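Local coordinates for mannitol dehydrogenase (Pseudomonas fluorescens, PDB 1LJ8), which binds NAD and probably catalyses the reversible NAD-dependent oxidation of D-mannitol to D-fructose, at residues A[190-194]-A[383-387]; A[226-230]-A[289-295]. All coordinates share one frame; numbering follows the deposited sequence.

Contact 1: residues A[190-194]-A[383-387]. With NAD (nicotinamide-adenine-dinucleotide), chain B.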
loop_
_atom_site.group_PDB
_atom_site.type_symbol
_atom_site.label_atom_id
_atom_site.label_comp_id
_atom_site.label_asym_id
_atom_site.label_seq_id
_atom_site.Cartn_x
_atom_site.Cartn_y
_atom_site.Cartn_z
ATOM N N ASP A 190 4.400 0.264 -3.822
ATOM C CA ASP A 190 2.997 -0.091 -3.589
ATOM C C ASP A 190 2.724 -1.589 -3.749
ATOM O O ASP A 190 3.503 -2.315 -4.368
ATOM C CB ASP A 190 2.074 0.698 -4.549
ATOM C CG ASP A 190 1.946 2.179 -4.138
ATOM O OD1 ASP A 190 1.395 2.403 -3.024
ATOM O OD2 ASP A 190 2.360 3.095 -4.937
ATOM N N ASN A 191 1.590 -2.022 -3.209
ATOM C CA ASN A 191 1.202 -3.426 -3.244
ATOM C C ASN A 191 0.566 -3.834 -4.567
ATOM O O ASN A 191 -0.657 -3.949 -4.641
ATOM C CB ASN A 191 0.189 -3.676 -2.129
ATOM C CG ASN A 191 0.807 -3.643 -0.753
ATOM O OD1 ASN A 191 1.990 -3.983 -0.564
ATOM N ND2 ASN A 191 -0.020 -3.335 0.243
ATOM N N LEU A 192 1.384 -4.090 -5.575
ATOM C CA LEU A 192 0.887 -4.553 -6.880
ATOM C C LEU A 192 1.784 -5.749 -7.142
ATOM O O LEU A 192 2.971 -5.696 -6.846
ATOM C CB LEU A 192 1.103 -3.510 -7.998
ATOM C CG LEU A 192 0.008 -2.423 -7.995
ATOM C CD1 LEU A 192 0.369 -1.323 -6.972
ATOM C CD2 LEU A 192 -0.099 -1.796 -9.416
ATOM N N PRO A 193 1.244 -6.814 -7.732
ATOM C CA PRO A 193 2.083 -7.992 -7.994
ATOM C C PRO A 193 3.431 -7.692 -8.696
ATOM O O PRO A 193 4.498 -8.200 -8.300
ATOM C CB PRO A 193 1.153 -8.862 -8.830
ATOM C CG PRO A 193 -0.192 -8.606 -8.215
ATOM C CD PRO A 193 -0.184 -7.099 -7.992
ATOM N N HIS A 194 3.378 -6.937 -9.788
ATOM C CA HIS A 194 4.593 -6.562 -10.499
ATOM C C HIS A 194 4.576 -5.020 -10.457
ATOM O O HIS A 194 4.323 -4.368 -11.470
ATOM C CB HIS A 194 4.543 -7.025 -11.972
ATOM C CG HIS A 194 4.457 -8.520 -12.142
ATOM N ND1 HIS A 194 4.305 -9.115 -13.383
ATOM C CD2 HIS A 194 4.410 -9.528 -11.231
ATOM C CE1 HIS A 194 4.148 -10.424 -13.224
ATOM N NE2 HIS A 194 4.207 -10.701 -11.930
ATOM N N PRO A 383 -9.002 -5.975 -7.459
ATOM C CA PRO A 383 -8.321 -6.473 -8.669
ATOM C C PRO A 383 -6.854 -6.820 -8.467
ATOM O O PRO A 383 -6.278 -7.542 -9.284
ATOM C CB PRO A 383 -8.527 -5.327 -9.711
ATOM C CG PRO A 383 -8.684 -4.069 -8.818
ATOM C CD PRO A 383 -9.557 -4.614 -7.659
ATOM N N LYS A 384 -6.238 -6.302 -7.398
ATOM C CA LYS A 384 -4.848 -6.642 -7.117
ATOM C C LYS A 384 -4.702 -7.844 -6.199
ATOM O O LYS A 384 -3.841 -8.693 -6.424
ATOM C CB LYS A 384 -4.123 -5.478 -6.414
ATOM C CG LYS A 384 -3.469 -4.501 -7.350
ATOM C CD LYS A 384 -4.467 -3.776 -8.195
ATOM C CE LYS A 384 -3.739 -2.808 -9.147
ATOM N NZ LYS A 384 -4.667 -2.222 -10.141
ATOM N N PHE A 385 -5.546 -7.900 -5.166
ATOM C CA PHE A 385 -5.384 -8.899 -4.108
ATOM C C PHE A 385 -6.176 -10.177 -4.191
ATOM O O PHE A 385 -5.713 -11.205 -3.654
ATOM C CB PHE A 385 -5.776 -8.322 -2.720
ATOM C CG PHE A 385 -5.043 -7.061 -2.303
ATOM C CD1 PHE A 385 -5.484 -6.353 -1.162
ATOM C CD2 PHE A 385 -3.902 -6.579 -2.998
ATOM C CE1 PHE A 385 -4.786 -5.175 -0.719
ATOM C CE2 PHE A 385 -3.207 -5.400 -2.564
ATOM C CZ PHE A 385 -3.648 -4.708 -1.428
ATOM N N THR A 386 -7.345 -10.101 -4.832
ATOM C CA THR A 386 -8.307 -11.209 -4.797
ATOM C C THR A 386 -8.798 -11.716 -6.150
ATOM O O THR A 386 -8.917 -12.917 -6.377
ATOM C CB THR A 386 -9.502 -10.735 -3.964
ATOM O OG1 THR A 386 -9.005 -10.280 -2.694
ATOM C CG2 THR A 386 -10.579 -11.847 -3.810
ATOM N N VAL A 387 -9.093 -10.789 -7.058
ATOM C CA VAL A 387 -9.567 -11.223 -8.345
ATOM C C VAL A 387 -8.610 -12.164 -9.097
ATOM O O VAL A 387 -9.079 -13.089 -9.753
ATOM C CB VAL A 387 -9.976 -10.001 -9.221
ATOM C CG1 VAL A 387 -10.401 -10.463 -10.616
ATOM C CG2 VAL A 387 -11.161 -9.271 -8.562
HETATM P PA NAD B . -1.632 6.479 3.966
HETATM O O1A NAD B . -3.063 6.618 3.886
HETATM O O2A NAD B . -0.852 6.776 5.201
HETATM O O5B NAD B . -0.929 7.358 2.834
HETATM C C5B NAD B . -1.335 7.200 1.439
HETATM C C4B NAD B . -0.512 8.325 0.779
HETATM O O4B NAD B . -0.788 8.250 -0.681
HETATM C C3B NAD B . -0.954 9.792 1.120
HETATM O O3B NAD B . 0.248 10.583 1.119
HETATM C C2B NAD B . -1.917 10.140 -0.025
HETATM O O2B NAD B . -2.064 11.540 -0.226
HETATM C C1B NAD B . -1.198 9.508 -1.202
HETATM N N9A NAD B . -2.006 9.252 -2.352
HETATM C C8A NAD B . -3.237 8.640 -2.486
HETATM N N7A NAD B . -3.627 8.564 -3.738
HETATM C C5A NAD B . -2.595 9.157 -4.449
HETATM C C6A NAD B . -2.464 9.339 -5.831
HETATM N N6A NAD B . -3.339 8.944 -6.758
HETATM N N1A NAD B . -1.327 9.986 -6.293
HETATM C C2A NAD B . -0.339 10.433 -5.416
HETATM N N3A NAD B . -0.437 10.244 -4.043
HETATM C C4A NAD B . -1.600 9.598 -3.616
HETATM O O3 NAD B . -1.324 4.997 3.488
HETATM P PN NAD B . -0.094 4.011 3.803
HETATM O O1N NAD B . -0.441 3.167 4.950
HETATM O O2N NAD B . 1.112 4.838 3.902
HETATM O O5D NAD B . -0.091 3.063 2.543
HETATM C C5D NAD B . 0.246 3.643 1.290
HETATM C C4D NAD B . 0.555 2.518 0.402
HETATM O O4D NAD B . 1.782 1.831 0.724
HETATM C C3D NAD B . -0.522 1.387 0.228
HETATM O O3D NAD B . -1.604 1.790 -0.604
HETATM C C2D NAD B . 0.292 0.203 -0.254
HETATM O O2D NAD B . 0.402 0.191 -1.671
HETATM C C1D NAD B . 1.663 0.410 0.439
HETATM N N1N NAD B . 1.854 -0.392 1.664
HETATM C C2N NAD B . 1.249 -0.128 2.906
HETATM C C3N NAD B . 1.456 -1.023 3.924
HETATM C C7N NAD B . 0.770 -0.768 5.280
HETATM O O7N NAD B . 0.805 -1.689 6.109
HETATM N N7N NAD B . 0.108 0.345 5.514
HETATM C C4N NAD B . 2.272 -2.239 3.721
HETATM C C5N NAD B . 2.892 -2.440 2.450
HETATM C C6N NAD B . 2.694 -1.515 1.386
#
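Asn191 meets the rim of the Phe385 ring twice. Its carbonyl O lies in the plane of that ring, 3.6 Å from Phe385 CE2, and Asn191 CB is 3.8 Å from the same CE2. Beyond CB the side chain turns off: with CG beside the backbone N (chi1 -72°), the amide is brought to the nicotinamide, Asn191 OD1 being 3.2 Å from NAD C6N. Lys295 donates to this OD1, while Asn191 ND2 bonds to Glu133, so the amide is gripped at both ends. With an alanine here, Lys295 and Glu133 would probably each lose a partner, and the nicotinamide its neighbour at C6N. Further along, Leu192 and Lys384 run side by side in the same direction, Leu192 CD2 being 3.8 Å from Lys384 CE, and the ammonium group continues to a salt bridge with Asp140. Across to the cofactor, NAD O2D donates to Asp190 OD1 over 2.8 Å and accepts from Asn191 N over 2.9 Å. Asn191, the centre of an inverse gamma turn, has its O buried with no hydrogen-bond partner in the model; the segments meet by van der Waals contact, and this loop's specific bonds go to NAD and neighbouring residues.

Contact 2: residues A[226-230]-A[289-295]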
loop_
_atom_site.group_PDB
_atom_site.type_symbol
_atom_site.label_atom_id
_atom_site.label_comp_id
_atom_site.label_asym_id
_atom_site.label_seq_id
_atom_site.Cartn_x
_atom_site.Cartn_y
_atom_site.Cartn_z
ATOM N N ASN A 226 11.053 -3.844 -9.796
ATOM C CA ASN A 226 9.946 -4.399 -9.054
ATOM C C ASN A 226 10.478 -4.634 -7.654
ATOM O O ASN A 226 11.684 -4.744 -7.461
ATOM C CB ASN A 226 9.500 -5.759 -9.605
ATOM C CG ASN A 226 8.910 -5.632 -10.993
ATOM O OD1 ASN A 226 7.788 -5.114 -11.172
ATOM N ND2 ASN A 226 9.655 -6.094 -11.995
ATOM N N ALA A 227 9.561 -4.709 -6.692
ATOM C CA ALA A 227 9.959 -4.978 -5.310
ATOM C C ALA A 227 8.872 -5.676 -4.540
ATOM O O ALA A 227 7.700 -5.594 -4.876
ATOM C CB ALA A 227 10.290 -3.629 -4.554
HETATM N N MSE A 228 9.298 -6.363 -3.482
HETATM C CA MSE A 228 8.368 -6.896 -2.533
HETATM C C MSE A 228 8.623 -6.025 -1.292
HETATM O O MSE A 228 9.754 -6.005 -0.781
HETATM C CB MSE A 228 8.709 -8.315 -2.157
HETATM C CG MSE A 228 7.513 -8.840 -1.464
HETATM SE SE MSE A 228 7.907 -8.960 0.329
HETATM C CE MSE A 228 8.132 -10.678 -0.172
ATOM N N VAL A 229 7.614 -5.291 -0.826
ATOM C CA VAL A 229 7.789 -4.412 0.331
ATOM C C VAL A 229 6.850 -4.895 1.408
ATOM O O VAL A 229 5.667 -5.153 1.140
ATOM C CB VAL A 229 7.507 -2.938 -0.072
ATOM C CG1 VAL A 229 8.550 -2.544 -1.187
ATOM C CG2 VAL A 229 6.054 -2.760 -0.564
ATOM N N ASP A 230 7.350 -5.044 2.641
ATOM C CA ASP A 230 6.481 -5.631 3.641
ATOM C C ASP A 230 6.720 -5.063 5.042
ATOM O O ASP A 230 7.828 -5.177 5.544
ATOM C CB ASP A 230 6.769 -7.152 3.650
ATOM C CG ASP A 230 5.702 -7.976 4.386
ATOM O OD1 ASP A 230 4.722 -7.388 4.833
ATOM O OD2 ASP A 230 5.841 -9.233 4.513
ATOM N N THR A 289 9.507 -10.948 -8.741
ATOM C CA THR A 289 8.078 -11.168 -8.922
ATOM C C THR A 289 7.450 -12.366 -8.218
ATOM O O THR A 289 6.366 -12.236 -7.686
ATOM C CB THR A 289 7.640 -11.072 -10.431
ATOM O OG1 THR A 289 8.282 -12.073 -11.217
ATOM C CG2 THR A 289 8.054 -9.690 -11.008
ATOM N N PRO A 290 8.112 -13.537 -8.166
ATOM C CA PRO A 290 7.368 -14.571 -7.444
ATOM C C PRO A 290 7.175 -14.282 -5.942
ATOM O O PRO A 290 6.193 -14.719 -5.343
ATOM C CB PRO A 290 8.177 -15.855 -7.705
ATOM C CG PRO A 290 9.523 -15.386 -8.057
ATOM C CD PRO A 290 9.315 -14.085 -8.818
ATOM N N TYR A 291 8.110 -13.538 -5.349
ATOM C CA TYR A 291 8.033 -13.165 -3.939
ATOM C C TYR A 291 6.920 -12.125 -3.736
ATOM O O TYR A 291 6.146 -12.226 -2.806
ATOM C CB TYR A 291 9.353 -12.573 -3.471
ATOM C CG TYR A 291 10.501 -13.543 -3.633
ATOM C CD1 TYR A 291 11.550 -13.278 -4.516
ATOM C CD2 TYR A 291 10.512 -14.746 -2.918
ATOM C CE1 TYR A 291 12.601 -14.209 -4.677
ATOM C CE2 TYR A 291 11.529 -15.669 -3.074
ATOM C CZ TYR A 291 12.575 -15.397 -3.953
ATOM O OH TYR A 291 13.569 -16.355 -4.118
ATOM N N GLU A 292 6.842 -11.128 -4.624
ATOM C CA GLU A 292 5.772 -10.119 -4.484
ATOM C C GLU A 292 4.420 -10.788 -4.788
ATOM O O GLU A 292 3.413 -10.488 -4.143
ATOM C CB GLU A 292 6.016 -8.915 -5.418
ATOM C CG GLU A 292 4.956 -7.765 -5.259
ATOM C CD GLU A 292 4.850 -7.136 -3.832
ATOM O OE1 GLU A 292 4.105 -6.122 -3.677
ATOM O OE2 GLU A 292 5.490 -7.609 -2.863
ATOM N N GLU A 293 4.374 -11.701 -5.764
ATOM C CA GLU A 293 3.098 -12.394 -6.068
ATOM C C GLU A 293 2.633 -13.158 -4.831
ATOM O O GLU A 293 1.429 -13.169 -4.494
ATOM C CB GLU A 293 3.274 -13.388 -7.243
ATOM C CG GLU A 293 3.349 -12.693 -8.588
ATOM C CD GLU A 293 3.917 -13.575 -9.701
ATOM O OE1 GLU A 293 4.068 -14.800 -9.473
ATOM O OE2 GLU A 293 4.210 -13.019 -10.796
HETATM N N MSE A 294 3.589 -13.821 -4.192
HETATM C CA MSE A 294 3.350 -14.588 -2.974
HETATM C C MSE A 294 2.799 -13.742 -1.822
HETATM O O MSE A 294 1.807 -14.097 -1.147
HETATM C CB MSE A 294 4.659 -15.221 -2.482
HETATM C CG MSE A 294 4.515 -15.924 -1.158
HETATM SE SE MSE A 294 6.316 -16.257 -0.346
HETATM C CE MSE A 294 6.718 -14.468 0.290
ATOM N N LYS A 295 3.449 -12.617 -1.572
ATOM C CA LYS A 295 3.000 -11.771 -0.472
ATOM C C LYS A 295 1.640 -11.158 -0.760
ATOM O O LYS A 295 0.758 -11.099 0.113
ATOM C CB LYS A 295 4.031 -10.669 -0.248
ATOM C CG LYS A 295 3.597 -9.735 0.887
ATOM C CD LYS A 295 3.493 -8.350 0.418
ATOM C CE LYS A 295 3.144 -7.402 1.579
ATOM N NZ LYS A 295 2.185 -6.350 1.075
#
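Met228, modelled as selenomethionine, makes the main apolar contact with helix 289-295. Its bent chain carries CE to 4.0 Å from Tyr291 CB, the two side chains crossing at about a right angle. The same Met228 CE is 4.1 Å from CE of Met294, also a selenomethionine, which in turn rests on Leu351 and Tyr354 of helix 351-362. The tyrosine ring leads off elsewhere, to a hydrogen bond from its hydroxyl to Pro347 O. At the start of the helix, the methyl CG2 of Thr289 sits 4.1 Å from Asn226 ND2, though the polar ends of both residues are engaged outside, with Asp287 for the threonine and with Ala197 and Glu267 for the asparagine.

A second group of contacts sets carbon against oxygen. Glu292 holds CG anti to the backbone N (chi1 -177°), which sets this methylene 3.5 Å from Ala227 O; the exact placement of the carboxylate against Met228 is doubtful. Lys295 reaches across to the last residues of the strand, with CE 3.4 Å from Val229 O and 3.6 Å from Asp230 OD1.

Charge plays a lesser part. Lys295 NZ and Asp230 OD1 are 4.7 Å apart and form no salt bridge; the aspartate makes its salt bridge with Arg361, while the lysine is hydrogen-bonded to Asn300.

The axes of strand 227-230, at the edge of a small mixed sheet, and helix segment 289-295 approach to 7.1 Å, with N-to-C directions 38° apart. This is consistent with the seam of a long-chain dehydrogenase between the NAD-binding Rossmann region and the helical C-terminal region, beside the NAD site.

How the contacts relate
Both contacts are buried, with centres about 10 Å apart, and both join the Rossmann region to the C-terminal region, through different elements: the loop after strand 185-188 on helix 378-385 in contact 1, an edge strand on the start of helix 289-313 in contact 2. Contact 1 is the smaller and faces the nicotinamide end of NAD, and some of its polar groups bind the cofactor; contact 2 buries more surface and mixes selenomethionine packing with Glu292 and Lys295 methylenes against strand carbonyls. Neither has a hydrogen bond between its own segments, yet they touch each other, by a probable hydrogen bond of 2.6 Å between His194 NE2 and Glu293 OE2 and by Glu292 CG packing on Pro193 O.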